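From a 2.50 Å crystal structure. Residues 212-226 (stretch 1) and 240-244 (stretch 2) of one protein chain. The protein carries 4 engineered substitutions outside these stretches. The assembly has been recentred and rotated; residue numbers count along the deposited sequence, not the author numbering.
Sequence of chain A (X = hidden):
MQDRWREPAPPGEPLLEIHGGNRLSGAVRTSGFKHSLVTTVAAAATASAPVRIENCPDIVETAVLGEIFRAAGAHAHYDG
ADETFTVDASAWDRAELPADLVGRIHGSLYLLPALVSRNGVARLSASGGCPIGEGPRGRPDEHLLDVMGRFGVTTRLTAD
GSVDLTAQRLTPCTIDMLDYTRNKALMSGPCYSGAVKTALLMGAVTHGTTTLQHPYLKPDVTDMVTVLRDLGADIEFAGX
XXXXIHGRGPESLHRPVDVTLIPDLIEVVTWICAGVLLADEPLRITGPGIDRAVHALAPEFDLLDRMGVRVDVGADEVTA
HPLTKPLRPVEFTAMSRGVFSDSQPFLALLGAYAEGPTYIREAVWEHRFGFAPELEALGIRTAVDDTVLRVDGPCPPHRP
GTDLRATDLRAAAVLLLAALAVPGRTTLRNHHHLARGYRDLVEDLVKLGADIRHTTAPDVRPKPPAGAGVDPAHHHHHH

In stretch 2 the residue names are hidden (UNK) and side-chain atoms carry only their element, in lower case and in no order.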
ATOM      1  N   LEU A 212     -18.324  19.994   9.915  1.00 11.61           N
ATOM      2  CA  LEU A 212     -17.416  18.854   9.953  1.00 13.97           C
ATOM      3  C   LEU A 212     -16.467  18.867   8.761  1.00 15.09           C
ATOM      4  O   LEU A 212     -16.871  19.151   7.634  1.00 15.87           O
ATOM      5  CB  LEU A 212     -18.202  17.542   9.992  1.00 10.32           C
ATOM      6  CG  LEU A 212     -19.290  17.455  11.062  1.00 13.04           C
ATOM      7  CD1 LEU A 212     -19.903  16.062  11.100  1.00 12.10           C
ATOM      8  CD2 LEU A 212     -18.744  17.847  12.427  1.00 11.52           C
ATOM      9  N   GLN A 213     -15.202  18.552   9.016  1.00 20.33           N
ATOM     10  CA  GLN A 213     -14.180  18.611   7.980  1.00 19.91           C
ATOM     11  C   GLN A 213     -13.582  17.241   7.684  1.00 14.14           C
ATOM     12  O   GLN A 213     -13.294  16.476   8.601  1.00 14.79           O
ATOM     13  CB  GLN A 213     -13.072  19.574   8.395  1.00 19.60           C
ATOM     14  CG  GLN A 213     -12.501  20.346   7.244  1.00 24.91           C
ATOM     15  CD  GLN A 213     -13.503  21.319   6.659  1.00 39.20           C
ATOM     16  OE1 GLN A 213     -13.553  21.517   5.447  1.00 35.42           O
ATOM     17  NE2 GLN A 213     -14.296  21.946   7.524  1.00 28.82           N
ATOM     18  N   HIS A 214     -13.386  16.953   6.398  1.00 12.77           N
ATOM     19  CA  HIS A 214     -12.849  15.669   5.943  1.00 17.08           C
ATOM     20  C   HIS A 214     -13.613  14.473   6.509  1.00 15.94           C
ATOM     21  O   HIS A 214     -13.054  13.682   7.270  1.00 15.39           O
ATOM     22  CB  HIS A 214     -11.364  15.546   6.294  1.00 15.49           C
ATOM     23  CG  HIS A 214     -10.529  16.693   5.817  1.00 18.32           C
ATOM     24  ND1 HIS A 214     -10.046  17.665   6.663  1.00 18.12           N
ATOM     25  CD2 HIS A 214     -10.091  17.021   4.577  1.00 19.21           C
ATOM     26  CE1 HIS A 214      -9.346  18.544   5.969  1.00 22.29           C
ATOM     27  NE2 HIS A 214      -9.359  18.178   4.700  1.00 28.66           N
ATOM     28  N   PRO A 215     -14.892  14.329   6.134  1.00 13.15           N
ATOM     29  CA  PRO A 215     -15.727  13.275   6.720  1.00 16.06           C
ATOM     30  C   PRO A 215     -15.519  11.909   6.072  1.00 12.88           C
ATOM     31  O   PRO A 215     -14.973  11.811   4.972  1.00 11.32           O
ATOM     32  CB  PRO A 215     -17.142  13.772   6.432  1.00 15.25           C
ATOM     33  CG  PRO A 215     -17.006  14.504   5.142  1.00 13.93           C
ATOM     34  CD  PRO A 215     -15.638  15.140   5.156  1.00 12.64           C
ATOM     35  N   TYR A 216     -15.951  10.865   6.772  1.00 12.37           N
ATOM     36  CA  TYR A 216     -15.980   9.512   6.232  1.00 14.13           C
ATOM     37  C   TYR A 216     -16.993   9.501   5.091  1.00 15.45           C
ATOM     38  O   TYR A 216     -18.028  10.160   5.178  1.00  9.96           O
ATOM     39  CB  TYR A 216     -16.387   8.537   7.335  1.00 16.19           C
ATOM     40  CG  TYR A 216     -16.200   7.075   7.004  1.00 19.74           C
ATOM     41  CD1 TYR A 216     -14.931   6.517   6.918  1.00 14.22           C
ATOM     42  CD2 TYR A 216     -17.296   6.244   6.812  1.00 18.76           C
ATOM     43  CE1 TYR A 216     -14.760   5.174   6.629  1.00 13.07           C
ATOM     44  CE2 TYR A 216     -17.135   4.904   6.527  1.00 20.06           C
ATOM     45  CZ  TYR A 216     -15.867   4.375   6.434  1.00 21.21           C
ATOM     46  OH  TYR A 216     -15.709   3.039   6.147  1.00 31.41           O
ATOM     47  N   LEU A 217     -16.702   8.761   4.024  1.00  9.12           N
ATOM     48  CA  LEU A 217     -17.458   8.912   2.779  1.00 10.62           C
ATOM     49  C   LEU A 217     -18.237   7.684   2.303  1.00 12.66           C
ATOM     50  O   LEU A 217     -18.949   7.755   1.302  1.00 16.83           O
ATOM     51  CB  LEU A 217     -16.530   9.395   1.663  1.00 16.66           C
ATOM     52  CG  LEU A 217     -15.878  10.759   1.897  1.00 19.02           C
ATOM     53  CD1 LEU A 217     -14.836  11.045   0.828  1.00 13.60           C
ATOM     54  CD2 LEU A 217     -16.935  11.856   1.936  1.00  9.68           C
ATOM     55  N   LYS A 218     -18.101   6.566   3.005  1.00 11.57           N
ATOM     56  CA  LYS A 218     -18.812   5.347   2.625  1.00 15.15           C
ATOM     57  C   LYS A 218     -20.310   5.484   2.911  1.00 18.79           C
ATOM     58  O   LYS A 218     -20.704   6.310   3.735  1.00 16.81           O
ATOM     59  CB  LYS A 218     -18.222   4.143   3.364  1.00 17.02           C
ATOM     60  CG  LYS A 218     -16.756   3.890   3.052  1.00 15.56           C
ATOM     61  CD  LYS A 218     -16.539   3.707   1.558  1.00 15.03           C
ATOM     62  CE  LYS A 218     -15.085   3.405   1.235  1.00 12.72           C
ATOM     63  NZ  LYS A 218     -14.643   2.105   1.810  1.00 12.37           N
ATOM     64  N   PRO A 219     -21.151   4.680   2.227  1.00 20.41           N
ATOM     65  CA  PRO A 219     -22.606   4.703   2.446  1.00 21.46           C
ATOM     66  C   PRO A 219     -22.975   4.538   3.915  1.00 18.79           C
ATOM     67  O   PRO A 219     -24.071   4.921   4.326  1.00 16.18           O
ATOM     68  CB  PRO A 219     -23.092   3.491   1.652  1.00 20.40           C
ATOM     69  CG  PRO A 219     -22.114   3.365   0.553  1.00 18.71           C
ATOM     70  CD  PRO A 219     -20.783   3.763   1.133  1.00 18.20           C
ATOM     71  N   ASP A 220     -22.055   3.955   4.676  1.00 26.24           N
ATOM     72  CA  ASP A 220     -22.143   3.857   6.125  1.00 22.02           C
ATOM     73  C   ASP A 220     -22.583   5.189   6.726  1.00 25.04           C
ATOM     74  O   ASP A 220     -23.500   5.246   7.546  1.00 18.91           O
ATOM     75  CB  ASP A 220     -20.765   3.482   6.670  1.00 23.55           C
ATOM     76  CG  ASP A 220     -20.839   2.633   7.912  1.00 30.52           C
ATOM     77  OD1 ASP A 220     -21.877   2.674   8.600  1.00 48.92           O
ATOM     78  OD2 ASP A 220     -19.853   1.926   8.204  1.00 43.34           O
ATOM     79  N   VAL A 221     -21.923   6.260   6.292  1.00 18.67           N
ATOM     80  CA  VAL A 221     -22.217   7.608   6.757  1.00 14.36           C
ATOM     81  C   VAL A 221     -23.153   8.328   5.787  1.00 14.88           C
ATOM     82  O   VAL A 221     -24.070   9.039   6.204  1.00 14.16           O
ATOM     83  CB  VAL A 221     -20.916   8.423   6.924  1.00 11.48           C
ATOM     84  CG1 VAL A 221     -21.213   9.904   7.075  1.00 16.28           C
ATOM     85  CG2 VAL A 221     -20.119   7.909   8.112  1.00 15.28           C
ATOM     86  N   THR A 222     -22.917   8.126   4.494  1.00 14.07           N
ATOM     87  CA  THR A 222     -23.689   8.780   3.438  1.00 13.78           C
ATOM     88  C   THR A 222     -25.195   8.561   3.573  1.00 12.03           C
ATOM     89  O   THR A 222     -25.979   9.504   3.454  1.00 11.94           O
ATOM     90  CB  THR A 222     -23.218   8.321   2.037  1.00 16.91           C
ATOM     91  OG1 THR A 222     -22.025   9.030   1.680  1.00 21.66           O
ATOM     92  CG2 THR A 222     -24.286   8.589   0.984  1.00 30.15           C
ATOM     93  N   ASP A 223     -25.593   7.321   3.834  1.00 12.94           N
ATOM     94  CA  ASP A 223     -27.010   6.993   3.954  1.00 13.01           C
ATOM     95  C   ASP A 223     -27.650   7.596   5.203  1.00 13.01           C
ATOM     96  O   ASP A 223     -28.835   7.927   5.194  1.00 13.47           O
ATOM     97  CB  ASP A 223     -27.226   5.477   3.920  1.00 17.18           C
ATOM     98  CG  ASP A 223     -26.960   4.884   2.550  1.00 24.83           C
ATOM     99  OD1 ASP A 223     -26.957   5.648   1.561  1.00 15.45           O
ATOM    100  OD2 ASP A 223     -26.759   3.654   2.461  1.00 24.59           O
ATOM    101  N   MET A 224     -26.871   7.742   6.271  1.00 10.56           N
ATOM    102  CA  MET A 224     -27.385   8.352   7.492  1.00 10.86           C
ATOM    103  C   MET A 224     -27.683   9.831   7.264  1.00 15.52           C
ATOM    104  O   MET A 224     -28.626  10.381   7.836  1.00 13.59           O
ATOM    105  CB  MET A 224     -26.408   8.180   8.657  1.00 10.20           C
ATOM    106  CG  MET A 224     -26.977   8.641   9.995  1.00 15.01           C
ATOM    107  SD  MET A 224     -25.852   8.451  11.392  1.00 26.26           S
ATOM    108  CE  MET A 224     -24.594   9.655  10.986  1.00 15.19           C
ATOM    109  N   VAL A 225     -26.872  10.467   6.424  1.00 11.95           N
ATOM    110  CA  VAL A 225     -27.091  11.856   6.040  1.00 11.99           C
ATOM    111  C   VAL A 225     -28.446  12.007   5.360  1.00 11.39           C
ATOM    112  O   VAL A 225     -29.205  12.929   5.659  1.00 15.45           O
ATOM    113  CB  VAL A 225     -25.983  12.362   5.092  1.00 10.21           C
ATOM    114  CG1 VAL A 225     -26.367  13.701   4.474  1.00 10.06           C
ATOM    115  CG2 VAL A 225     -24.659  12.466   5.833  1.00 13.23           C
ATOM    116  N   THR A 226     -28.747  11.086   4.450  1.00 12.53           N
ATOM    117  CA  THR A 226     -30.022  11.091   3.743  1.00 15.70           C
ATOM    118  C   THR A 226     -31.188  10.890   4.709  1.00 15.74           C
ATOM    119  O   THR A 226     -32.226  11.539   4.587  1.00 18.52           O
ATOM    120  CB  THR A 226     -30.064  10.001   2.652  1.00 15.59           C
ATOM    121  OG1 THR A 226     -28.992  10.213   1.725  1.00 19.62           O
ATOM    122  CG2 THR A 226     -31.390  10.036   1.904  1.00  8.95           C
ATOM    123  N   UNK A 240     -16.191  19.893  -1.040  1.00 29.03           N
ATOM    124  CA  UNK A 240     -15.858  18.473  -1.198  1.00 25.30           C
ATOM    125  C   UNK A 240     -15.493  17.836   0.139  1.00 26.37           C
ATOM    126  O   UNK A 240     -15.723  16.643   0.335  1.00 24.68           O
ATOM    127  c   UNK A 240     -15.347  20.756  -1.882  1.00 27.58           C
ATOM    128  c   UNK A 240     -14.631  18.504  -2.113  1.00 26.53           C
ATOM    129  c   UNK A 240     -14.743  19.790  -2.855  1.00 26.88           C
ATOM    130  N   UNK A 241     -14.937  18.634   1.045  1.00 19.22           N
ATOM    131  CA  UNK A 241     -14.506  18.133   2.343  1.00 20.94           C
ATOM    132  C   UNK A 241     -15.163  18.886   3.495  1.00 15.43           C
ATOM    133  O   UNK A 241     -14.689  18.833   4.629  1.00 20.45           O
ATOM    134  o   UNK A 241     -12.823  15.496   2.556  1.00 18.63           O
ATOM    135  o   UNK A 241     -11.914  15.262   0.572  1.00 21.27           O
ATOM    136  c   UNK A 241     -12.981  18.227   2.469  1.00 23.93           C
ATOM    137  c   UNK A 241     -12.325  15.973   1.514  1.00 21.01           C
ATOM    138  c   UNK A 241     -12.210  17.481   1.387  1.00 19.26           C
ATOM    139  N   UNK A 242     -16.255  19.586   3.204  1.00 20.62           N
ATOM    140  CA  UNK A 242     -16.925  20.392   4.219  1.00 19.88           C
ATOM    141  C   UNK A 242     -18.415  20.084   4.325  1.00 16.84           C
ATOM    142  O   UNK A 242     -19.175  20.315   3.386  1.00 19.74           O
ATOM    143  c   UNK A 242     -16.748  21.898   3.955  1.00 17.41           C
ATOM    144  o   UNK A 242     -15.353  22.224   3.944  1.00 15.16           O
ATOM    145  c   UNK A 242     -17.448  22.713   5.033  1.00 10.58           C
ATOM    146  N   UNK A 243     -18.821  19.565   5.479  1.00 12.93           N
ATOM    147  CA  UNK A 243     -20.228  19.299   5.751  1.00 14.58           C
ATOM    148  C   UNK A 243     -20.737  20.219   6.851  1.00 16.53           C
ATOM    149  O   UNK A 243     -20.138  20.310   7.924  1.00 13.45           O
ATOM    150  c   UNK A 243     -20.216  13.601   3.462  1.00 17.54           C
ATOM    151  c   UNK A 243     -20.432  15.457   5.058  1.00 16.06           C
ATOM    152  c   UNK A 243     -20.136  14.951   3.779  1.00 17.03           C
ATOM    153  c   UNK A 243     -20.825  14.554   6.056  1.00 18.20           C
ATOM    154  n   UNK A 243     -19.781  16.025   2.992  1.00 15.43           N
ATOM    155  c   UNK A 243     -20.906  13.210   5.744  1.00 12.88           C
ATOM    156  c   UNK A 243     -20.603  12.746   4.458  1.00  9.45           C
ATOM    157  c   UNK A 243     -20.241  16.872   5.020  1.00 17.89           C
ATOM    158  c   UNK A 243     -20.438  17.836   6.148  1.00 13.59           C
ATOM    159  c   UNK A 243     -19.848  17.169   3.747  1.00 17.62           C
ATOM    160  N   UNK A 244     -21.843  20.901   6.579  1.00 12.74           N
ATOM    161  CA  UNK A 244     -22.412  21.849   7.528  1.00 14.25           C
ATOM    162  C   UNK A 244     -23.793  21.401   7.995  1.00 17.70           C
ATOM    163  O   UNK A 244     -24.702  21.215   7.186  1.00 15.90           O
ATOM    164  c   UNK A 244     -21.140  23.777   6.529  1.00  9.98           C
ATOM    165  c   UNK A 244     -23.198  24.212   7.885  1.00 11.90           C
ATOM    166  c   UNK A 244     -22.517  23.260   6.915  1.00 16.90           C
TER

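Position 240 carries three side-chain carbons that close a ring onto the backbone N. They stay well clear of stretch 1, in the loop before the strand. This is Pro-240.

Position 241 has three carbons in its side chain, the third bearing two oxygens: a carboxylate on a two-carbon arm, with one of its oxygens near His-214 and Pro-215. This is Glu-241. Its backbone does the pairing, for His-214 N donates to Glu-241 O at 2.9 Å, and Gln-213 CA also approaches Glu-241 O at 3.4 Å. The side chain, with chi1 and chi2 both m, places Glu-241 OE1 3.7 Å from His-214 CD2 and 3.8 Å from Pro-215 CD. Both carboxylate oxygens are hydrogen-bonded elsewhere in the structure.

At position 242 a single carbon carries one oxygen and one carbon, a small branched hydroxyl side chain that shares a face of the sheet with the side chain of Gln-213. This is Thr-242, paired with Gln-213 at a non-hydrogen-bonded site of the antiparallel ladder.

Position 243 holds one carbon leading to fused five- and six-membered rings with eight carbons and one nitrogen, and these rings meet Pro-215, Leu-217, Val-221 and Val-225. No other standard side chain has this indole, so it is Trp-243. Its backbone pairs with Leu-212 in both directions: Leu-212 N to Trp-243 O at 2.7 Å, and Trp-243 N to Leu-212 O at 2.9 Å. The side chain leaves on the same sheet face as that of Leu-212 and extends past the strand to meet the loop and helix. Pro-215 CG sits over one ring face, 3.6 Å from the centroid of the six-membered ring of Trp-243, in a CH-pi contact. Val-221 CG1 meets the ring edge at Trp-243 CZ3, 3.6 Å away, while Val-225 CG2 lies 3.8 Å from Trp-243 CZ3. Leu-217 CD2 adds a contact at 4.0 Å to Trp-243 CZ2.

Position 244 shows one carbon bearing two more, a beta-branched aliphatic side chain that points away from stretch 1 and makes no contact with it. This is Val-244.

The contact works on two scales. Three backbone hydrogen bonds fix the antiparallel register, and alternation along the strand then sends Trp-243 to the Leu-212 face. From there Trp-243, the residue with the largest covered area in either stretch, ties strand, loop and helix together through its large flat side chain. The rule to read is that the ladder sets position, while the indole spans the distance: proline packs over its face, and valines one helical turn apart meet the same ring carbon.

Stretch 2 (240-244) PETWV
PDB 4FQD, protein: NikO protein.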